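Local atomic coordinates of DyP-type peroxidase (Pleurotus ostreatus PC15, PDB entry 6FSK), a protein that is a heme b peroxidase that probably uses peroxide to oxidise dyes and, at a non-canonical site, Mn(II). Residues V31-K35 with Q85-I89; M38-H44 with E152-F157; D232-D236 with F471-A477. The protein carries 1 engineered substitution. Residue numbers count along the deposited sequence, not the author numbering.

Contact 1. Residues V31-K35 with Q85-I89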
loop_
_atom_site.group_PDB
_atom_site.type_symbol
_atom_site.label_atom_id
_atom_site.label_comp_id
_atom_site.label_asym_id
_atom_site.label_seq_id
_atom_site.Cartn_x
_atom_site.Cartn_y
_atom_site.Cartn_z
ATOM N N VAL A 31 -12.564 28.246 5.852
ATOM C CA VAL A 31 -11.362 28.229 5.001
ATOM C C VAL A 31 -10.370 29.235 5.542
ATOM O O VAL A 31 -9.187 28.975 5.703
ATOM C CB VAL A 31 -11.703 28.551 3.583
ATOM C CG1 VAL A 31 -10.446 28.860 2.717
ATOM C CG2 VAL A 31 -12.617 27.487 2.961
ATOM N N ASP A 32 -10.789 30.499 5.755
ATOM C CA ASP A 32 -9.727 31.458 6.089
ATOM C C ASP A 32 -9.207 31.214 7.502
ATOM O O ASP A 32 -8.048 31.453 7.800
ATOM C CB ASP A 32 -10.181 32.934 5.872
ATOM C CG ASP A 32 -10.521 33.267 4.412
ATOM O OD1 ASP A 32 -9.885 32.817 3.420
ATOM O OD2 ASP A 32 -11.490 34.061 4.237
ATOM N N GLN A 33 -10.023 30.701 8.432
ATOM C CA GLN A 33 -9.525 30.385 9.716
ATOM C C GLN A 33 -8.585 29.137 9.664
ATOM O O GLN A 33 -7.627 29.052 10.395
ATOM C CB GLN A 33 -10.664 30.026 10.601
ATOM C CG GLN A 33 -10.227 29.855 12.030
ATOM C CD GLN A 33 -11.421 29.604 12.934
ATOM O OE1 GLN A 33 -12.496 29.138 12.467
ATOM N NE2 GLN A 33 -11.264 29.915 14.198
ATOM N N PHE A 34 -8.953 28.217 8.785
ATOM C CA PHE A 34 -8.120 27.033 8.567
ATOM C C PHE A 34 -6.739 27.443 8.142
ATOM O O PHE A 34 -5.716 26.960 8.689
ATOM C CB PHE A 34 -8.739 26.094 7.521
ATOM C CG PHE A 34 -7.857 24.895 7.209
ATOM C CD1 PHE A 34 -7.836 23.837 8.070
ATOM C CD2 PHE A 34 -7.034 24.867 6.090
ATOM C CE1 PHE A 34 -6.990 22.748 7.831
ATOM C CE2 PHE A 34 -6.273 23.766 5.797
ATOM C CZ PHE A 34 -6.250 22.707 6.680
ATOM N N LYS A 35 -6.688 28.371 7.181
ATOM C CA LYS A 35 -5.363 28.793 6.685
ATOM C C LYS A 35 -4.610 29.530 7.724
ATOM O O LYS A 35 -3.443 29.350 7.891
ATOM C CB LYS A 35 -5.488 29.566 5.409
ATOM C CG LYS A 35 -6.050 28.809 4.235
ATOM C CD LYS A 35 -6.014 29.663 2.989
ATOM C CE LYS A 35 -6.745 28.968 1.898
ATOM N NZ LYS A 35 -6.481 29.519 0.543
ATOM N N GLN A 85 -10.246 21.853 -3.645
ATOM C CA GLN A 85 -11.355 22.694 -4.143
ATOM C C GLN A 85 -11.944 23.574 -3.022
ATOM O O GLN A 85 -12.195 24.816 -3.211
ATOM C CB GLN A 85 -12.423 21.846 -4.730
ATOM C CG GLN A 85 -12.030 21.058 -6.009
ATOM C CD GLN A 85 -12.167 21.834 -7.321
ATOM O OE1 GLN A 85 -11.185 22.365 -7.885
ATOM N NE2 GLN A 85 -13.390 21.888 -7.822
ATOM N N LYS A 86 -12.175 23.008 -1.849
ATOM C CA LYS A 86 -12.789 23.794 -0.765
ATOM C C LYS A 86 -11.873 24.942 -0.415
ATOM O O LYS A 86 -12.340 26.050 -0.102
ATOM C CB LYS A 86 -12.997 22.904 0.475
ATOM C CG LYS A 86 -13.477 23.608 1.722
ATOM C CD LYS A 86 -14.935 24.051 1.546
ATOM C CE LYS A 86 -15.409 24.747 2.820
ATOM N NZ LYS A 86 -16.849 25.081 2.595
ATOM N N LEU A 87 -10.568 24.757 -0.474
ATOM C CA LEU A 87 -9.604 25.750 -0.095
ATOM C C LEU A 87 -9.337 26.805 -1.252
ATOM O O LEU A 87 -8.533 27.670 -1.047
ATOM C CB LEU A 87 -8.271 25.092 0.335
ATOM C CG LEU A 87 -8.288 24.245 1.616
ATOM C CD1 LEU A 87 -7.016 23.457 1.840
ATOM C CD2 LEU A 87 -8.535 25.107 2.835
ATOM N N GLY A 88 -9.929 26.635 -2.393
ATOM C CA GLY A 88 -9.690 27.488 -3.564
ATOM C C GLY A 88 -8.375 27.247 -4.261
ATOM O O GLY A 88 -7.891 28.103 -4.972
ATOM N N ILE A 89 -7.793 26.057 -4.093
ATOM C CA ILE A 89 -6.571 25.691 -4.786
ATOM C C ILE A 89 -7.029 24.862 -5.956
ATOM O O ILE A 89 -7.367 23.665 -5.830
ATOM C CB ILE A 89 -5.629 24.927 -3.846
ATOM C CG1 ILE A 89 -5.234 25.780 -2.659
ATOM C CG2 ILE A 89 -4.365 24.464 -4.578
ATOM C CD1 ILE A 89 -4.695 25.021 -1.438
#
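This is a small, mostly apolar helix-to-helix-end contact, reinforced by one lysine-to-carbonyl hydrogen bond, in the N-terminal DyP dimeric alpha+beta barrel domain, away from the heme site. The first turn of helix 31-41 meets the closing turn of helix 81-86, with the CA atoms of Val-31 and Leu-87 5.9 Å apart. Leu-87 packs against both apolar residues of helix 31-41: its CD2 reaches CD2 of the Phe-34 ring at 3.6 Å and CG1 of Val-31 at 4.2 Å. One turn earlier than Phe-34 on the same helix face, Val-31 also sets its CG2 3.4 Å from the carbonyl O of Lys-86, while the aliphatic part of the Lys-86 side chain lies alongside. The way helix 81-86 ends exposes the acceptor. Gly-88, with a positive phi of 75°, closes a Schellman motif, its N bonding back to the O of Gln-85 at 3.0 Å. The carbonyl O of Leu-87 then receives the extended Lys-35 side chain, NZ donating to it at 3.2 Å. Both helices follow strands of the ferredoxin-like alpha+beta sheet, helix 31-41 after strand 20-28, helix 81-86 after strand 74-80. Phe-34 and Leu-87 accordingly extend their apolar contact to Phe-79 on strand 74-80, and Phe-34 also touches Phe-26 and Val-28 on strand 20-28.

Contact 2. Residues M38-H44 with E152-F157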
loop_
_atom_site.group_PDB
_atom_site.type_symbol
_atom_site.label_atom_id
_atom_site.label_comp_id
_atom_site.label_asym_id
_atom_site.label_seq_id
_atom_site.Cartn_x
_atom_site.Cartn_y
_atom_site.Cartn_z
ATOM N N MET A 38 -3.287 26.817 10.074
ATOM C CA MET A 38 -2.275 26.046 9.376
ATOM C C MET A 38 -0.904 26.622 9.654
ATOM O O MET A 38 0.085 25.913 9.802
ATOM C CB MET A 38 -2.477 26.008 7.899
ATOM C CG MET A 38 -3.439 24.922 7.447
ATOM S SD MET A 38 -2.884 23.217 7.691
ATOM C CE MET A 38 -1.499 23.063 6.535
ATOM N N ALA A 39 -0.812 27.919 9.811
ATOM C CA ALA A 39 0.514 28.459 10.161
ATOM C C ALA A 39 1.152 27.979 11.410
ATOM O O ALA A 39 2.364 27.861 11.510
ATOM C CB ALA A 39 0.425 29.991 10.158
ATOM N N HIS A 40 0.326 27.670 12.409
ATOM C CA HIS A 40 0.761 27.129 13.609
ATOM C C HIS A 40 0.993 25.639 13.560
ATOM O O HIS A 40 1.765 25.122 14.336
ATOM C CB HIS A 40 -0.267 27.428 14.688
ATOM C CG HIS A 40 -0.291 28.872 15.031
ATOM N ND1 HIS A 40 -1.247 29.732 14.555
ATOM C CD2 HIS A 40 0.625 29.628 15.684
ATOM C CE1 HIS A 40 -0.967 30.956 14.976
ATOM N NE2 HIS A 40 0.171 30.916 15.646
ATOM N N PHE A 41 0.289 24.953 12.661
ATOM C CA PHE A 41 0.440 23.511 12.472
ATOM C C PHE A 41 1.748 23.163 11.749
ATOM O O PHE A 41 2.405 22.199 12.122
ATOM C CB PHE A 41 -0.753 22.999 11.675
ATOM C CG PHE A 41 -0.724 21.493 11.354
ATOM C CD1 PHE A 41 -0.310 20.556 12.273
ATOM C CD2 PHE A 41 -1.113 21.102 10.133
ATOM C CE1 PHE A 41 -0.328 19.198 11.966
ATOM C CE2 PHE A 41 -1.166 19.743 9.816
ATOM C CZ PHE A 41 -0.700 18.833 10.731
ATOM N N ILE A 42 2.120 23.923 10.736
ATOM C CA ILE A 42 3.199 23.523 9.855
ATOM C C ILE A 42 4.514 23.192 10.550
ATOM O O ILE A 42 5.175 22.205 10.237
ATOM C CB ILE A 42 3.347 24.544 8.680
ATOM C CG1 ILE A 42 2.208 24.424 7.708
ATOM C CG2 ILE A 42 4.723 24.370 7.956
ATOM C CD1 ILE A 42 2.003 25.644 6.830
ATOM N N PRO A 43 4.954 23.949 11.585
ATOM C CA PRO A 43 6.190 23.610 12.279
ATOM C C PRO A 43 6.221 22.293 13.023
ATOM O O PRO A 43 7.292 21.851 13.390
ATOM C CB PRO A 43 6.389 24.789 13.273
ATOM C CG PRO A 43 5.596 25.830 12.727
ATOM C CD PRO A 43 4.423 25.246 12.027
ATOM N N HIS A 44 5.042 21.660 13.250
ATOM C CA HIS A 44 4.943 20.328 13.795
ATOM C C HIS A 44 5.167 19.179 12.780
ATOM O O HIS A 44 5.373 18.034 13.228
ATOM C CB HIS A 44 3.539 20.116 14.326
ATOM C CG HIS A 44 3.280 20.793 15.627
ATOM N ND1 HIS A 44 2.810 22.083 15.737
ATOM C CD2 HIS A 44 3.448 20.339 16.883
ATOM C CE1 HIS A 44 2.722 22.413 17.020
ATOM N NE2 HIS A 44 3.076 21.362 17.739
ATOM N N GLU A 152 -2.832 18.055 20.659
ATOM C CA GLU A 152 -2.190 19.322 20.408
ATOM C C GLU A 152 -2.552 19.875 19.031
ATOM O O GLU A 152 -2.891 21.073 18.845
ATOM C CB GLU A 152 -0.696 19.114 20.602
ATOM C CG GLU A 152 0.168 20.323 20.492
ATOM C CD GLU A 152 1.630 19.976 20.750
ATOM O OE1 GLU A 152 2.020 18.756 20.691
ATOM O OE2 GLU A 152 2.378 20.972 20.908
ATOM N N ILE A 153 -2.597 19.012 18.022
ATOM C CA ILE A 153 -2.988 19.448 16.713
ATOM C C ILE A 153 -4.437 19.806 16.636
ATOM O O ILE A 153 -4.803 20.813 16.065
ATOM C CB ILE A 153 -2.632 18.368 15.608
ATOM C CG1 ILE A 153 -1.149 18.009 15.643
ATOM C CG2 ILE A 153 -2.993 18.801 14.203
ATOM C CD1 ILE A 153 -0.243 19.215 15.493
ATOM N N LYS A 154 -5.307 19.005 17.256
ATOM C CA LYS A 154 -6.693 19.338 17.248
ATOM C C LYS A 154 -6.956 20.730 17.863
ATOM O O LYS A 154 -7.841 21.457 17.387
ATOM C CB LYS A 154 -7.473 18.279 17.981
ATOM C CG LYS A 154 -7.473 17.060 17.105
ATOM C CD LYS A 154 -8.433 15.972 17.508
ATOM C CE LYS A 154 -8.203 15.272 18.739
ATOM N NZ LYS A 154 -9.028 14.016 18.422
ATOM N N HIS A 155 -6.230 20.983 18.953
ATOM C CA HIS A 155 -6.315 22.300 19.650
ATOM C C HIS A 155 -5.969 23.477 18.735
ATOM O O HIS A 155 -6.660 24.503 18.686
ATOM C CB HIS A 155 -5.454 22.290 20.898
ATOM C CG HIS A 155 -5.656 23.510 21.741
ATOM N ND1 HIS A 155 -4.787 24.583 21.735
ATOM C CD2 HIS A 155 -6.643 23.828 22.607
ATOM C CE1 HIS A 155 -5.218 25.499 22.587
ATOM N NE2 HIS A 155 -6.355 25.074 23.108
ATOM N N ILE A 156 -4.940 23.299 17.909
ATOM C CA ILE A 156 -4.643 24.324 16.901
ATOM C C ILE A 156 -5.809 24.686 15.976
ATOM O O ILE A 156 -6.009 25.820 15.547
ATOM C CB ILE A 156 -3.413 23.878 16.031
ATOM C CG1 ILE A 156 -2.177 23.863 16.898
ATOM C CG2 ILE A 156 -3.253 24.751 14.811
ATOM C CD1 ILE A 156 -0.991 23.200 16.201
ATOM N N PHE A 157 -6.616 23.697 15.569
ATOM C CA PHE A 157 -7.694 23.912 14.660
ATOM C C PHE A 157 -9.060 24.062 15.395
ATOM O O PHE A 157 -10.114 24.086 14.768
ATOM C CB PHE A 157 -7.799 22.790 13.631
ATOM C CG PHE A 157 -6.624 22.723 12.689
ATOM C CD1 PHE A 157 -6.555 23.553 11.599
ATOM C CD2 PHE A 157 -5.588 21.824 12.970
ATOM C CE1 PHE A 157 -5.392 23.533 10.753
ATOM C CE2 PHE A 157 -4.495 21.753 12.134
ATOM C CZ PHE A 157 -4.356 22.638 11.064
#
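Phe-41 offers one face of its ring to the edge of Phe-157, an offset edge-to-face pair with centroids 5.5 Å apart and planes at 74°. The tip of Phe-157 also reaches into the backbone end of the same side chain, CZ lying 3.7 Å from CB of Phe-41. Met-38, one turn earlier, adds a Met-aromatic contact: its SD sits 3.7 Å from CZ of Phe-157, beside the ring edge rather than over the face. Two isoleucines continue the apolar seam. Ile-153 sends CD1 to the edge of the Phe-41 ring, 3.5 Å from its CD1, and the same methyl lies over the face of the His-44 ring, 4.1 Å from the centroid, in a CH-pi contact. Ile-156 faces the partner segment directly, its CD1 3.8 Å from the carbonyl O of His-40 and 3.9 Å from CE1 of His-44. At the more polar end, NE2 of His-44 donates a weak hydrogen bond to OE2 of Glu-152, 3.3 Å long.

The pairing of Met-38 with Phe-157, Phe-41 with Ile-156 and His-44 with Glu-152 shows that the segments run in opposite directions. Beneath them, Phe-41 touches Val-75 and Val-77 of strand 74-80, and beyond Met-38 lie Leu-478 and Phe-482 near the C terminus. Two antiparallel helices, each entered from a strand and laid side by side on one face of an antiparallel sheet, are characteristic of the ferredoxin-like fold, in which two split beta-alpha-beta units each give one helix.

Contact 3. Residues D232-D236 with F471-A477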
loop_
_atom_site.group_PDB
_atom_site.type_symbol
_atom_site.label_atom_id
_atom_site.label_comp_id
_atom_site.label_asym_id
_atom_site.label_seq_id
_atom_site.Cartn_x
_atom_site.Cartn_y
_atom_site.Cartn_z
ATOM N N ASP A 232 3.883 24.815 -9.835
ATOM C CA ASP A 232 5.100 24.839 -9.060
ATOM C C ASP A 232 4.901 24.390 -7.597
ATOM O O ASP A 232 5.774 23.774 -6.994
ATOM C CB ASP A 232 5.709 26.260 -9.081
ATOM C CG ASP A 232 6.469 26.540 -10.381
ATOM O OD1 ASP A 232 6.716 25.589 -11.160
ATOM O OD2 ASP A 232 6.815 27.716 -10.603
ATOM N N TRP A 233 3.770 24.693 -6.980
ATOM C CA TRP A 233 3.585 24.342 -5.606
ATOM C C TRP A 233 3.575 22.806 -5.364
ATOM O O TRP A 233 3.835 22.355 -4.226
ATOM C CB TRP A 233 2.308 25.002 -5.004
ATOM C CG TRP A 233 0.969 24.514 -5.433
ATOM C CD1 TRP A 233 0.123 25.105 -6.300
ATOM C CD2 TRP A 233 0.293 23.341 -4.977
ATOM N NE1 TRP A 233 -1.018 24.376 -6.436
ATOM C CE2 TRP A 233 -0.944 23.298 -5.618
ATOM C CE3 TRP A 233 0.601 22.355 -4.064
ATOM C CZ2 TRP A 233 -1.847 22.266 -5.394
ATOM C CZ3 TRP A 233 -0.300 21.375 -3.828
ATOM C CH2 TRP A 233 -1.501 21.329 -4.512
ATOM N N ALA A 234 3.274 22.065 -6.420
ATOM C CA ALA A 234 3.178 20.598 -6.344
ATOM C C ALA A 234 4.545 19.963 -6.266
ATOM O O ALA A 234 4.678 18.792 -5.862
ATOM C CB ALA A 234 2.390 20.038 -7.501
ATOM N N LYS A 235 5.637 20.695 -6.548
ATOM C CA LYS A 235 6.964 20.087 -6.410
ATOM C C LYS A 235 7.180 19.529 -5.041
ATOM O O LYS A 235 6.869 20.146 -4.020
ATOM C CB LYS A 235 8.064 21.125 -6.673
ATOM C CG LYS A 235 9.435 20.528 -6.615
ATOM C CD LYS A 235 10.510 21.576 -6.981
ATOM C CE LYS A 235 11.812 20.826 -7.061
ATOM N NZ LYS A 235 12.656 21.556 -8.033
ATOM N N ASP A 236 7.647 18.281 -4.997
ATOM C CA ASP A 236 8.073 17.597 -3.783
ATOM C C ASP A 236 6.846 17.200 -2.899
ATOM O O ASP A 236 7.090 16.837 -1.777
ATOM C CB ASP A 236 9.086 18.328 -2.947
ATOM C CG ASP A 236 10.480 18.328 -3.594
ATOM O OD1 ASP A 236 10.700 17.452 -4.453
ATOM O OD2 ASP A 236 11.319 19.223 -3.256
ATOM N N PHE A 471 -3.109 14.221 -1.619
ATOM C CA PHE A 471 -1.809 14.772 -2.022
ATOM C C PHE A 471 -1.135 15.377 -0.820
ATOM O O PHE A 471 -1.742 16.244 -0.161
ATOM C CB PHE A 471 -2.000 15.751 -3.189
ATOM C CG PHE A 471 -0.703 16.261 -3.747
ATOM C CD1 PHE A 471 -0.011 15.443 -4.642
ATOM C CD2 PHE A 471 -0.205 17.492 -3.443
ATOM C CE1 PHE A 471 1.223 15.850 -5.197
ATOM C CE2 PHE A 471 1.004 17.919 -4.059
ATOM C CZ PHE A 471 1.685 17.118 -4.909
ATOM N N SER A 472 0.073 14.908 -0.517
ATOM C CA SER A 472 0.874 15.369 0.587
ATOM C C SER A 472 1.830 16.493 0.118
ATOM O O SER A 472 2.782 16.166 -0.568
ATOM C CB SER A 472 1.709 14.212 1.090
ATOM O OG SER A 472 0.870 13.246 1.786
ATOM N N PRO A 473 1.505 17.752 0.421
ATOM C CA PRO A 473 2.295 18.778 -0.200
ATOM C C PRO A 473 3.624 18.927 0.510
ATOM O O PRO A 473 3.867 18.488 1.647
ATOM C CB PRO A 473 1.402 20.060 -0.048
ATOM C CG PRO A 473 0.027 19.517 0.341
ATOM C CD PRO A 473 0.342 18.310 1.147
ATOM N N SER A 474 4.536 19.663 -0.147
ATOM C CA SER A 474 5.792 20.011 0.484
ATOM C C SER A 474 5.612 21.061 1.559
ATOM O O SER A 474 4.568 21.694 1.616
ATOM C CB SER A 474 6.717 20.601 -0.640
ATOM O OG SER A 474 6.306 21.962 -0.925
ATOM N N ILE A 475 6.639 21.245 2.380
ATOM C CA ILE A 475 6.574 22.236 3.442
ATOM C C ILE A 475 6.405 23.640 2.834
ATOM O O ILE A 475 5.526 24.380 3.272
ATOM C CB ILE A 475 7.767 22.148 4.368
ATOM C CG1 ILE A 475 7.937 20.726 5.017
ATOM C CG2 ILE A 475 7.702 23.262 5.406
ATOM C CD1 ILE A 475 6.713 20.336 5.825
ATOM N N THR A 476 7.168 24.018 1.814
ATOM C CA THR A 476 6.924 25.363 1.260
ATOM C C THR A 476 5.551 25.489 0.564
ATOM O O THR A 476 4.974 26.564 0.578
ATOM C CB THR A 476 8.017 25.838 0.328
ATOM O OG1 THR A 476 8.159 24.884 -0.679
ATOM C CG2 THR A 476 9.300 25.992 1.039
ATOM N N ALA A 477 4.975 24.413 -0.010
ATOM C CA ALA A 477 3.630 24.452 -0.529
ATOM C C ALA A 477 2.633 24.749 0.593
ATOM O O ALA A 477 1.733 25.587 0.407
ATOM C CB ALA A 477 3.222 23.178 -1.234
HETATM O O HOH W 1 3.984 20.062 -3.006
HETATM O O HOH W 2 7.111 22.779 -3.344
HETATM O O HOH W 3 6.048 16.538 0.845
#
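A 3-10 turn at 232-234 swings past the bend where strand 462-472 gives way to helix 475-481; CA atoms approach to 5.1 Å between Trp-233 and Ala-477 and 5.4 Å between Asp-236 and Ser-474. Water spans the gap between the backbones: water 1 donates to the O atoms of Trp-233 (2.6 Å) and Lys-235 (3.1 Å) and accepts from N of Ser-474 (2.9 Å). Water 2 links the O of Lys-235 to OG of Ser-474, both at 2.7 Å. That serine is also the N-cap of the terminal helix, its OG accepting from N of Ala-477 at 2.9 Å. The 232-236 loop leads into strand 238-247, the sheet neighbour of 462-472, so the contact lies at one end of this antiparallel pair. Trp-233 supplies the apolar wall: CZ3 lies 3.7 Å from CE2 of Phe-471, and CE3 3.9 Å from CB of Ala-477, while its NE1 bonds to Asp-91. Ala-234 completes the wall, CB to CZ of Phe-471 at 4.0 Å.

Overall arrangement
From the N terminus, helix 31-41 is shared between two contacts. Its first turn meets 85-89 in contact 1, closing a short loop of 49 residues, and its end meets 152-157 in contact 2, closing one of 107. Since 85-89 falls between the segments of contact 2, the two loops cross. Contact 3 opens only afterwards and spans 234 residues, bringing the loop before strand 238-247 to the junction of strand 462-472 and helix 475-481. The three nevertheless touch: Phe-34 meets Phe-157, Ile-89 packs on Trp-233, and Ile-42 on Ile-475. Contacts 1 and 2 thus tie helix 31-41 to helices 81-86 and 144-156, an example of crossing and serial contacts adjoining in space.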